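Local coordinates for protein probable mannosyltransferase KTR4 (Saccharomyces cerevisiae, PDB 5A07) that is a probable mannosyltransferase of the GT-A clan of glycosyltransferases, modelled with guanosine-5'-diphosphate and a manganese ion, at residues 43-46 / 47-51; 61-65 / 66-70; 229-232 / 233-237. All blocks are in the same frame, centred on the assembly; numbering follows the deposited sequence.

Contact 1: 43-46 / 47-51; sequences AEVL and DSIMD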
ATOM      1  N   ALA B  43      -5.808  30.918  -5.987  1.00 55.39           N
ATOM      2  CA  ALA B  43      -4.627  31.210  -5.156  1.00 56.48           C
ATOM      3  C   ALA B  43      -4.922  31.125  -3.630  1.00 49.05           C
ATOM      4  O   ALA B  43      -4.038  30.861  -2.840  1.00 54.19           O
ATOM      5  CB  ALA B  43      -4.042  32.578  -5.515  1.00 55.20           C
ATOM      6  N   GLU B  44      -6.163  31.355  -3.232  1.00 49.49           N
ATOM      7  CA  GLU B  44      -6.550  31.197  -1.836  1.00 54.30           C
ATOM      8  C   GLU B  44      -6.558  29.714  -1.418  1.00 43.23           C
ATOM      9  O   GLU B  44      -6.148  29.336  -0.335  1.00 36.79           O
ATOM     10  CB  GLU B  44      -7.982  31.716  -1.616  1.00 60.56           C
ATOM     11  CG  GLU B  44      -8.254  33.201  -1.906  1.00 71.35           C
ATOM     12  CD  GLU B  44      -9.363  33.785  -1.012  1.00 75.08           C
ATOM     13  OE1 GLU B  44      -9.718  33.152   0.007  1.00 73.44           O
ATOM     14  OE2 GLU B  44      -9.896  34.888  -1.303  1.00 89.82           O
ATOM     15  N   VAL B  45      -7.095  28.911  -2.303  1.00 42.22           N
ATOM     16  CA  VAL B  45      -7.200  27.459  -2.095  1.00 45.87           C
ATOM     17  C   VAL B  45      -5.813  26.863  -1.973  1.00 41.62           C
ATOM     18  O   VAL B  45      -5.502  26.216  -0.971  1.00 40.24           O
ATOM     19  CB  VAL B  45      -7.989  26.829  -3.233  1.00 48.67           C
ATOM     20  CG1 VAL B  45      -7.911  25.327  -3.163  1.00 52.13           C
ATOM     21  CG2 VAL B  45      -9.451  27.295  -3.143  1.00 50.56           C
ATOM     22  N   LEU B  46      -4.946  27.205  -2.920  1.00 39.45           N
ATOM     23  CA  LEU B  46      -3.590  26.742  -2.898  1.00 39.15           C
ATOM     24  C   LEU B  46      -2.819  27.213  -1.726  1.00 41.71           C
ATOM     25  O   LEU B  46      -2.112  26.418  -1.119  1.00 40.64           O
ATOM     26  CB  LEU B  46      -2.862  27.162  -4.166  1.00 43.65           C
ATOM     27  CG  LEU B  46      -1.353  26.846  -4.188  1.00 48.20           C
ATOM     28  CD1 LEU B  46      -1.162  25.336  -4.327  1.00 52.05           C
ATOM     29  CD2 LEU B  46      -0.562  27.576  -5.279  1.00 48.42           C
ATOM     30  N   ASP B  47      -2.911  28.492  -1.374  1.00 35.88           N
ATOM     31  CA  ASP B  47      -2.240  28.960  -0.156  1.00 39.85           C
ATOM     32  C   ASP B  47      -2.724  28.172   1.040  1.00 35.12           C
ATOM     33  O   ASP B  47      -1.975  27.841   1.910  1.00 34.94           O
ATOM     34  CB  ASP B  47      -2.466  30.482   0.104  1.00 45.32           C
ATOM     35  CG  ASP B  47      -1.757  30.987   1.402  1.00 52.82           C
ATOM     36  OD1 ASP B  47      -0.506  31.112   1.388  1.00 60.88           O
ATOM     37  OD2 ASP B  47      -2.434  31.259   2.447  1.00 54.24           O
ATOM     38  N   SER B  48      -4.011  27.942   1.128  1.00 34.36           N
ATOM     39  CA  SER B  48      -4.503  27.198   2.274  1.00 37.63           C
ATOM     40  C   SER B  48      -3.882  25.737   2.321  1.00 33.84           C
ATOM     41  O   SER B  48      -3.485  25.256   3.374  1.00 28.51           O
ATOM     42  CB  SER B  48      -6.017  27.135   2.171  1.00 39.74           C
ATOM     43  OG  SER B  48      -6.499  25.991   2.837  1.00 48.81           O
ATOM     44  N   ILE B  49      -3.761  25.088   1.161  1.00 31.25           N
ATOM     45  CA  ILE B  49      -3.150  23.750   1.121  1.00 30.35           C
ATOM     46  C   ILE B  49      -1.701  23.814   1.535  1.00 30.31           C
ATOM     47  O   ILE B  49      -1.239  23.034   2.406  1.00 26.15           O
ATOM     48  CB  ILE B  49      -3.294  23.126  -0.255  1.00 34.34           C
ATOM     49  CG1 ILE B  49      -4.797  22.812  -0.478  1.00 35.75           C
ATOM     50  CG2 ILE B  49      -2.422  21.871  -0.327  1.00 32.50           C
ATOM     51  CD1 ILE B  49      -5.133  22.382  -1.881  1.00 37.52           C
ATOM     52  N   MET B  50      -0.975  24.804   0.981  1.00 31.18           N
ATOM     53  CA  MET B  50       0.425  25.006   1.368  1.00 30.75           C
ATOM     54  C   MET B  50       0.639  25.331   2.834  1.00 30.49           C
ATOM     55  O   MET B  50       1.602  24.858   3.419  1.00 31.31           O
ATOM     56  CB  MET B  50       1.141  26.041   0.490  1.00 35.12           C
ATOM     57  CG  MET B  50       1.135  25.650  -0.974  1.00 37.66           C
ATOM     58  SD  MET B  50       1.963  24.066  -1.351  1.00 41.17           S
ATOM     59  CE  MET B  50       3.609  24.529  -0.945  1.00 35.91           C
ATOM     60  N   ASP B  51      -0.271  26.072   3.442  1.00 29.44           N
ATOM     61  CA  ASP B  51      -0.157  26.347   4.860  1.00 33.05           C
ATOM     62  C   ASP B  51      -0.295  25.030   5.616  1.00 29.22           C
ATOM     63  O   ASP B  51       0.485  24.756   6.519  1.00 27.38           O
ATOM     64  CB  ASP B  51      -1.290  27.297   5.351  1.00 38.18           C
ATOM     65  CG  ASP B  51      -1.100  28.760   4.883  1.00 43.56           C
ATOM     66  OD1 ASP B  51       0.032  29.156   4.572  1.00 40.06           O
ATOM     67  OD2 ASP B  51      -2.099  29.502   4.852  1.00 47.32           O
TER

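Contact 2: 61-65 / 66-70; sequences DTFDP and NEVLA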
ATOM      1  N   ASP B  61       2.696  20.653  22.445  1.00 48.48           N
ATOM      2  CA  ASP B  61       2.234  20.690  23.839  1.00 46.39           C
ATOM      3  C   ASP B  61       0.747  20.819  24.103  1.00 48.59           C
ATOM      4  O   ASP B  61       0.356  21.182  25.200  1.00 53.60           O
ATOM      5  CB  ASP B  61       2.937  21.838  24.611  1.00 59.19           C
ATOM      6  CG  ASP B  61       4.449  21.835  24.418  1.00 67.20           C
ATOM      7  OD1 ASP B  61       5.047  20.743  24.235  1.00 74.41           O
ATOM      8  OD2 ASP B  61       5.041  22.926  24.449  1.00 79.80           O
ATOM      9  N   THR B  62      -0.105  20.552  23.136  1.00 40.02           N
ATOM     10  CA  THR B  62      -1.532  20.596  23.404  1.00 39.58           C
ATOM     11  C   THR B  62      -2.079  19.187  23.407  1.00 38.47           C
ATOM     12  O   THR B  62      -3.285  18.994  23.269  1.00 38.69           O
ATOM     13  CB  THR B  62      -2.238  21.384  22.312  1.00 46.17           C
ATOM     14  OG1 THR B  62      -1.988  20.776  21.044  1.00 42.07           O
ATOM     15  CG2 THR B  62      -1.669  22.822  22.279  1.00 50.40           C
ATOM     16  N   PHE B  63      -1.192  18.190  23.520  1.00 34.63           N
ATOM     17  CA  PHE B  63      -1.594  16.769  23.427  1.00 31.01           C
ATOM     18  C   PHE B  63      -0.560  15.950  24.175  1.00 31.05           C
ATOM     19  O   PHE B  63       0.571  16.379  24.289  1.00 30.21           O
ATOM     20  CB  PHE B  63      -1.718  16.314  21.950  1.00 29.52           C
ATOM     21  CG  PHE B  63      -0.415  16.388  21.155  1.00 27.95           C
ATOM     22  CD1 PHE B  63       0.455  15.311  21.133  1.00 26.26           C
ATOM     23  CD2 PHE B  63      -0.113  17.490  20.418  1.00 27.64           C
ATOM     24  CE1 PHE B  63       1.609  15.371  20.395  1.00 25.83           C
ATOM     25  CE2 PHE B  63       1.045  17.581  19.694  1.00 31.32           C
ATOM     26  CZ  PHE B  63       1.922  16.492  19.693  1.00 28.93           C
ATOM     27  N   ASP B  64      -0.972  14.805  24.713  1.00 29.11           N
ATOM     28  CA  ASP B  64      -0.072  13.806  25.278  1.00 30.59           C
ATOM     29  C   ASP B  64      -0.175  12.527  24.384  1.00 30.91           C
ATOM     30  O   ASP B  64      -1.274  11.957  24.282  1.00 31.58           O
ATOM     31  CB  ASP B  64      -0.540  13.459  26.676  1.00 33.07           C
ATOM     32  CG  ASP B  64       0.277  12.324  27.325  1.00 39.43           C
ATOM     33  OD1 ASP B  64       1.182  11.723  26.710  1.00 39.89           O
ATOM     34  OD2 ASP B  64      -0.017  12.035  28.499  1.00 52.53           O
ATOM     35  N   PRO B  65       0.941  12.129  23.738  1.00 29.82           N
ATOM     36  CA  PRO B  65       0.975  10.949  22.864  1.00 28.54           C
ATOM     37  C   PRO B  65       0.432   9.680  23.482  1.00 28.37           C
ATOM     38  O   PRO B  65      -0.082   8.858  22.776  1.00 28.63           O
ATOM     39  CB  PRO B  65       2.445  10.803  22.512  1.00 29.09           C
ATOM     40  CG  PRO B  65       3.036  12.169  22.676  1.00 31.56           C
ATOM     41  CD  PRO B  65       2.241  12.856  23.730  1.00 31.38           C
ATOM     42  N   ASN B  66       0.504   9.502  24.790  1.00 28.11           N
ATOM     43  CA  ASN B  66      -0.083   8.337  25.414  1.00 29.16           C
ATOM     44  C   ASN B  66      -1.559   8.383  25.451  1.00 26.38           C
ATOM     45  O   ASN B  66      -2.197   7.360  25.315  1.00 27.15           O
ATOM     46  CB  ASN B  66       0.404   8.141  26.859  1.00 35.14           C
ATOM     47  CG  ASN B  66       1.875   7.896  26.931  1.00 35.60           C
ATOM     48  OD1 ASN B  66       2.418   7.079  26.228  1.00 39.29           O
ATOM     49  ND2 ASN B  66       2.526   8.621  27.794  1.00 41.15           N
ATOM     50  N   GLU B  67      -2.125   9.544  25.726  1.00 26.74           N
ATOM     51  CA  GLU B  67      -3.559   9.676  25.678  1.00 29.53           C
ATOM     52  C   GLU B  67      -4.052   9.584  24.233  1.00 23.51           C
ATOM     53  O   GLU B  67      -5.091   9.033  23.980  1.00 24.61           O
ATOM     54  CB  GLU B  67      -3.963  11.036  26.229  1.00 33.44           C
ATOM     55  CG  GLU B  67      -3.724  11.139  27.748  1.00 42.13           C
ATOM     56  CD  GLU B  67      -4.067  12.542  28.330  1.00 54.00           C
ATOM     57  OE1 GLU B  67      -4.248  13.539  27.557  1.00 53.05           O
ATOM     58  OE2 GLU B  67      -4.158  12.637  29.582  1.00 55.41           O
ATOM     59  N   VAL B  68      -3.322  10.194  23.334  1.00 23.02           N
ATOM     60  CA  VAL B  68      -3.643  10.105  21.885  1.00 22.35           C
ATOM     61  C   VAL B  68      -3.688   8.615  21.466  1.00 21.89           C
ATOM     62  O   VAL B  68      -4.630   8.145  20.814  1.00 21.98           O
ATOM     63  CB  VAL B  68      -2.571  10.878  21.081  1.00 20.47           C
ATOM     64  CG1 VAL B  68      -2.721  10.588  19.601  1.00 22.45           C
ATOM     65  CG2 VAL B  68      -2.750  12.356  21.295  1.00 22.22           C
ATOM     66  N   LEU B  69      -2.662   7.851  21.851  1.00 20.36           N
ATOM     67  CA  LEU B  69      -2.607   6.467  21.486  1.00 22.13           C
ATOM     68  C   LEU B  69      -3.856   5.776  22.033  1.00 22.86           C
ATOM     69  O   LEU B  69      -4.476   4.958  21.372  1.00 22.72           O
ATOM     70  CB  LEU B  69      -1.316   5.842  22.024  1.00 24.69           C
ATOM     71  CG  LEU B  69      -1.234   4.336  21.766  1.00 28.25           C
ATOM     72  CD1 LEU B  69      -1.231   4.013  20.274  1.00 28.29           C
ATOM     73  CD2 LEU B  69       0.016   3.761  22.443  1.00 33.27           C
ATOM     74  N   ALA B  70      -4.226   6.034  23.291  1.00 21.18           N
ATOM     75  CA  ALA B  70      -5.372   5.322  23.872  1.00 23.21           C
ATOM     76  C   ALA B  70      -6.654   5.637  23.123  1.00 24.27           C
ATOM     77  O   ALA B  70      -7.500   4.788  22.904  1.00 20.22           O
ATOM     78  CB  ALA B  70      -5.547   5.684  25.363  1.00 26.53           C
TER
HETATM   79  O   HOH W   1      -3.728  14.544  24.783  1.00 33.56           O

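Contact 3: 229-232 / 233-237; sequences WRLE and PNVNF. With MN (manganese (II) ion), chain G; GDP (guanosine-5'-diphosphate), chain F.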
ATOM      1  N   TRP B 229      -3.841  -6.526  -8.288  1.00 15.45           N
ATOM      2  CA  TRP B 229      -3.897  -6.900  -6.910  1.00 14.19           C
ATOM      3  C   TRP B 229      -2.487  -7.415  -6.614  1.00 14.78           C
ATOM      4  O   TRP B 229      -2.132  -8.527  -7.038  1.00 15.53           O
ATOM      5  CB  TRP B 229      -4.977  -7.980  -6.762  1.00 15.72           C
ATOM      6  CG  TRP B 229      -5.238  -8.471  -5.371  1.00 15.47           C
ATOM      7  CD1 TRP B 229      -4.318  -8.669  -4.379  1.00 15.93           C
ATOM      8  CD2 TRP B 229      -6.503  -8.891  -4.851  1.00 15.89           C
ATOM      9  NE1 TRP B 229      -4.955  -9.151  -3.216  1.00 16.96           N
ATOM     10  CE2 TRP B 229      -6.295  -9.291  -3.490  1.00 17.14           C
ATOM     11  CE3 TRP B 229      -7.785  -8.975  -5.394  1.00 15.33           C
ATOM     12  CZ2 TRP B 229      -7.338  -9.757  -2.694  1.00 16.87           C
ATOM     13  CZ3 TRP B 229      -8.825  -9.357  -4.593  1.00 16.52           C
ATOM     14  CH2 TRP B 229      -8.593  -9.746  -3.235  1.00 16.27           C
ATOM     15  N   ARG B 230      -1.722  -6.695  -5.819  1.00 14.37           N
ATOM     16  CA  ARG B 230      -0.429  -7.139  -5.339  1.00 15.82           C
ATOM     17  C   ARG B 230      -0.525  -8.209  -4.256  1.00 16.97           C
ATOM     18  O   ARG B 230      -1.151  -7.983  -3.220  1.00 16.35           O
ATOM     19  CB  ARG B 230       0.379  -5.972  -4.823  1.00 16.27           C
ATOM     20  CG  ARG B 230       1.755  -6.326  -4.263  1.00 16.87           C
ATOM     21  CD  ARG B 230       2.451  -5.018  -4.062  1.00 18.01           C
ATOM     22  NE  ARG B 230       3.619  -5.136  -3.248  1.00 18.28           N
ATOM     23  CZ  ARG B 230       4.377  -4.111  -2.939  1.00 19.49           C
ATOM     24  NH1 ARG B 230       4.127  -2.901  -3.415  1.00 18.52           N
ATOM     25  NH2 ARG B 230       5.418  -4.291  -2.172  1.00 21.82           N
ATOM     26  N   LEU B 231       0.180  -9.327  -4.486  1.00 15.90           N
ATOM     27  CA  LEU B 231       0.259 -10.463  -3.591  1.00 16.92           C
ATOM     28  C   LEU B 231       1.720 -10.741  -3.240  1.00 19.10           C
ATOM     29  O   LEU B 231       2.596 -10.741  -4.117  1.00 18.46           O
ATOM     30  CB  LEU B 231      -0.303 -11.683  -4.296  1.00 16.97           C
ATOM     31  CG  LEU B 231      -0.437 -12.901  -3.420  1.00 17.29           C
ATOM     32  CD1 LEU B 231      -1.491 -12.716  -2.331  1.00 17.46           C
ATOM     33  CD2 LEU B 231      -0.829 -14.056  -4.323  1.00 18.66           C
ATOM     34  N   GLU B 232       2.012 -10.913  -1.951  1.00 18.00           N
ATOM     35  CA  GLU B 232       3.365 -11.233  -1.502  1.00 17.58           C
ATOM     36  C   GLU B 232       3.387 -12.631  -0.873  1.00 17.88           C
ATOM     37  O   GLU B 232       2.341 -13.180  -0.519  1.00 15.30           O
ATOM     38  CB  GLU B 232       3.859 -10.254  -0.442  1.00 17.81           C
ATOM     39  CG  GLU B 232       4.100  -8.873  -1.002  1.00 17.73           C
ATOM     40  CD  GLU B 232       5.124  -8.038  -0.257  1.00 18.83           C
ATOM     41  OE1 GLU B 232       5.569  -8.401   0.863  1.00 18.08           O
ATOM     42  OE2 GLU B 232       5.307  -6.892  -0.715  1.00 20.34           O
ATOM     43  N   PRO B 233       4.568 -13.214  -0.811  1.00 17.58           N
ATOM     44  CA  PRO B 233       4.656 -14.529  -0.186  1.00 19.53           C
ATOM     45  C   PRO B 233       4.261 -14.512   1.291  1.00 18.54           C
ATOM     46  O   PRO B 233       4.464 -13.511   1.976  1.00 18.61           O
ATOM     47  CB  PRO B 233       6.148 -14.884  -0.305  1.00 20.95           C
ATOM     48  CG  PRO B 233       6.624 -14.072  -1.426  1.00 21.80           C
ATOM     49  CD  PRO B 233       5.858 -12.786  -1.319  1.00 20.00           C
ATOM     50  N   ASN B 234       3.759 -15.648   1.765  1.00 17.44           N
ATOM     51  CA  ASN B 234       3.565 -15.838   3.209  1.00 18.09           C
ATOM     52  C   ASN B 234       2.492 -14.913   3.866  1.00 19.65           C
ATOM     53  O   ASN B 234       2.654 -14.493   4.983  1.00 21.24           O
ATOM     54  CB  ASN B 234       4.894 -15.662   3.946  1.00 20.64           C
ATOM     55  CG  ASN B 234       4.893 -16.372   5.280  1.00 27.40           C
ATOM     56  OD1 ASN B 234       4.107 -17.295   5.504  1.00 28.10           O
ATOM     57  ND2 ASN B 234       5.730 -15.909   6.199  1.00 29.88           N
ATOM     58  N   VAL B 235       1.412 -14.640   3.153  1.00 16.98           N
ATOM     59  CA  VAL B 235       0.329 -13.857   3.719  1.00 17.86           C
ATOM     60  C   VAL B 235      -0.858 -14.730   3.849  1.00 16.74           C
ATOM     61  O   VAL B 235      -0.919 -15.852   3.291  1.00 18.22           O
ATOM     62  CB  VAL B 235       0.016 -12.599   2.867  1.00 15.36           C
ATOM     63  CG1 VAL B 235       1.250 -11.800   2.702  1.00 16.72           C
ATOM     64  CG2 VAL B 235      -0.551 -12.963   1.493  1.00 14.83           C
ATOM     65  N   ASN B 236      -1.836 -14.218   4.567  1.00 16.64           N
ATOM     66  CA  ASN B 236      -3.050 -14.950   4.884  1.00 18.58           C
ATOM     67  C   ASN B 236      -4.271 -14.143   4.581  1.00 16.82           C
ATOM     68  O   ASN B 236      -4.255 -12.923   4.768  1.00 15.49           O
ATOM     69  CB  ASN B 236      -3.070 -15.306   6.394  1.00 20.13           C
ATOM     70  CG  ASN B 236      -1.874 -16.176   6.786  1.00 23.82           C
ATOM     71  OD1 ASN B 236      -1.845 -17.366   6.490  1.00 25.38           O
ATOM     72  ND2 ASN B 236      -0.851 -15.554   7.293  1.00 21.75           N
ATOM     73  N   PHE B 237      -5.298 -14.815   4.082  1.00 15.51           N
ATOM     74  CA  PHE B 237      -6.600 -14.238   3.910  1.00 15.42           C
ATOM     75  C   PHE B 237      -7.562 -14.997   4.763  1.00 18.12           C
ATOM     76  O   PHE B 237      -7.563 -16.254   4.785  1.00 16.83           O
ATOM     77  CB  PHE B 237      -7.048 -14.298   2.473  1.00 16.45           C
ATOM     78  CG  PHE B 237      -6.218 -13.430   1.540  1.00 17.03           C
ATOM     79  CD1 PHE B 237      -6.471 -12.075   1.406  1.00 18.44           C
ATOM     80  CD2 PHE B 237      -5.128 -13.952   0.900  1.00 16.14           C
ATOM     81  CE1 PHE B 237      -5.649 -11.271   0.631  1.00 18.88           C
ATOM     82  CE2 PHE B 237      -4.333 -13.174   0.119  1.00 18.20           C
ATOM     83  CZ  PHE B 237      -4.563 -11.819   0.019  1.00 17.41           C
TER
HETATM   84 MN    MN G 501       6.777  -9.250   2.460  1.00 23.60          MN
HETATM   85  PB  GDP F 500       9.038  -6.809   3.170  1.00 27.33           P
HETATM   86  O1B GDP F 500       9.748  -7.418   4.320  1.00 30.18           O
HETATM   87  O2B GDP F 500       9.189  -5.420   2.927  1.00 28.25           O
HETATM   88  O3B GDP F 500       7.661  -7.335   3.026  1.00 25.14           O
HETATM   89  O3A GDP F 500       9.960  -7.351   1.949  1.00 30.82           O
HETATM   90  PA  GDP F 500       9.873  -8.652   1.047  1.00 25.03           P
HETATM   91  O1A GDP F 500      11.116  -9.429   1.019  1.00 24.59           O
HETATM   92  O2A GDP F 500       8.658  -9.471   1.201  1.00 20.30           O
HETATM   93  O5' GDP F 500       9.810  -7.980  -0.379  1.00 20.94           O
HETATM   94  C5' GDP F 500       8.687  -7.384  -1.043  1.00 23.38           C
HETATM   95  C4' GDP F 500       8.243  -8.151  -2.276  1.00 23.06           C
HETATM   96  O4' GDP F 500       9.312  -8.090  -3.228  1.00 22.81           O
HETATM   97  C3' GDP F 500       7.932  -9.619  -2.039  1.00 20.10           C
HETATM   98  O3' GDP F 500       6.922 -10.036  -2.991  1.00 19.28           O
HETATM   99  C2' GDP F 500       9.286 -10.294  -2.310  1.00 21.51           C
HETATM  100  O2' GDP F 500       9.134 -11.629  -2.773  1.00 18.73           O
HETATM  101  C1' GDP F 500       9.793  -9.436  -3.414  1.00 21.88           C
HETATM  102  N9  GDP F 500      11.269  -9.312  -3.458  1.00 24.90           N
HETATM  103  C8  GDP F 500      12.110  -8.772  -2.539  1.00 25.97           C
HETATM  104  N7  GDP F 500      13.414  -8.810  -3.031  1.00 25.71           N
HETATM  105  C5  GDP F 500      13.351  -9.365  -4.280  1.00 23.84           C
HETATM  106  C6  GDP F 500      14.349  -9.672  -5.322  1.00 23.27           C
HETATM  107  O6  GDP F 500      15.543  -9.354  -5.015  1.00 25.31           O
HETATM  108  N1  GDP F 500      13.918 -10.254  -6.449  1.00 23.38           N
HETATM  109  C2  GDP F 500      12.589 -10.593  -6.652  1.00 21.74           C
HETATM  110  N2  GDP F 500      12.232 -11.176  -7.791  1.00 21.88           N
HETATM  111  N3  GDP F 500      11.627 -10.333  -5.714  1.00 18.74           N
HETATM  112  C4  GDP F 500      11.953  -9.687  -4.580  1.00 21.22           C
HETATM  113  O   HOH W   2       6.254 -11.528   1.952  1.00 17.31           O
HETATM  114  O   HOH W   3       8.037 -10.254   4.200  1.00 23.26           O

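Contact 1: 43-46 / 47-51
Met50 and Leu46 run side by side one helical turn apart, pointing the same way. Traced outward, the methionine first meets backbone: its CB lies 3.6 Å from Leu46 O, and CG comes closer, 3.3 Å from that same oxygen. CG is also the atom that meets the leucine, 4.1 Å from Leu46 CD1. With CG anti to the carbonyl carbon (chi1 -59°) the chain starts back toward the preceding turn, and bends at chi2 and chi3 then carry SD and CE onward; the side chain rests on Val280 and Glu281 of helix 272-282. A flexible, unbranched thioether suits such a bent path. Leu46 O meanwhile accepts Met50 N at 2.9 Å, a nearly straight bond (174°). This is the i to i+4 spacing of an alpha helix, here the first of the modelled chain, 43-53. Val45 CG1 approaches Ile49 CD1 at 4.2 Å, and Ile49 CG1 passes 3.5 Å from Val45 O. Leu46 and Ile49 both reach Leu287, and Val45 touches Val289, so apolar residues occupy the side that meets the rest of the protein. Charged Glu44, Asp47 and Asp51 suit their exposed positions. Ser48 OG is hydrogen-bonded to Arg52 NH1, one turn further on.

Contact 2: 61-65 / 66-70
Asp64 receives the backbone N-H of Asn66 on its carboxylate: OD1 lies 3.0 Å from Asn66 N, and the donor comes from well above the carboxylate plane, 59° out of it. The side chain is turned to the helix by its first torsion, which sets CG opposite the backbone N (chi1 175°). Short and negatively charged, aspartate suits this place, because the first turn of a helix presents N-H groups with no earlier carbonyl to meet them. Its own carbonyl opens the regular pattern, Asp64 O accepting Val68 N at 2.9 Å, and Pro65 O next accepts Leu69 N. Pro65 itself fits the first helical position, where a residue without an N-H costs no bond. A water bridges Asp64 and Glu67, accepting from Asp64 N at 2.8 Å and donating to Glu67 OE1 at 3.0 Å. Glu67 crosses Asp64 at about a right angle; Asp64 OD2 and Glu67 OE2 lie 4.3 Å apart, and their like charges probably disfavour a closer approach. On the apolar side, Phe63 CB meets Val68 CG2 at 4.1 Å, and these side chains also touch Asn299 and Ser300 respectively. A loop entering helix 65-80 through an aspartate N-cap followed by proline is a classic helix start.

Contact 3: 229-232 / 233-237
The indole of Trp229 and the phenyl ring of Phe237 slide past each other in opposite directions, with Phe237 CE1 at the indole edge, near its plane, 4.0 Å from Trp229 CZ2. At the edge of the phenyl ring, in its plane, Leu231 CD1 lies 3.8 Å from Phe237 CE2. The same methyl also touches Val235 CG2, the two side chains crossing at a slant, so one leucine branch joins Val235 and Phe237. Leucine reaches them because its CG stands opposite the backbone N (chi1 -173°). Further rings enclose the group: Trp229 meets Tyr130 and Phe321, while Phe237 meets Tyr379. Large flat residues suit this buried place between helix 116-131 and the strands.

The polar side chains of Arg230 and Glu232 serve the site instead. Glu232 OE1 binds manganese at 2.2 Å, and OE2 accepts Arg230 NH2 at 3.0 Å, nearly along its C-O axis and close to the guanidinium plane. Held at both oxygens, the carboxylate is limited in its rotation; Arg230 is positioned in turn by Asp354 and Glu322 through NH1. Beyond Glu232, Pro233 CD packs 3.4 Å from GDP O3', and Pro233 O accepts from a manganese-bound water at 2.7 Å. Within the turn, Glu232 O and Val235 N are both tied to Ser122 OG. Asn234 adopts a left-handed backbone conformation (phi 66°), which helps reverse the chain toward strand 236-237.

Manganese is completed by O3B and O2A of GDP, two waters and His381 NE2. An acidic residue on the chain that follows a central strand, holding a divalent metal against a nucleoside diphosphate, is the hallmark of the metal site of GT-A glycosyltransferases, where a DXD motif is usual and Glu232-Pro233-Asn234 probably takes the corresponding place here.

Contacts 1 and 2 are surface contacts on consecutive helices, 43-53 and 65-80, with centres 29 Å apart and no touch between them. Contact 3 is buried, centred about 12 Å from the centre of the chain, and links strand 227-230 to strand 236-237. Contact 1 pairs apolar side chains along a continuing helix, whereas contact 2 spends its carboxylate on a backbone N-H where a helix begins. In contact 3 a carboxylate is used differently again, shared between a metal and an arginine, while the aromatic rings pack separately, farther from the metal. Contacts 1 and 3, their centres 40 Å apart, lie on opposite sides of the chain's centre.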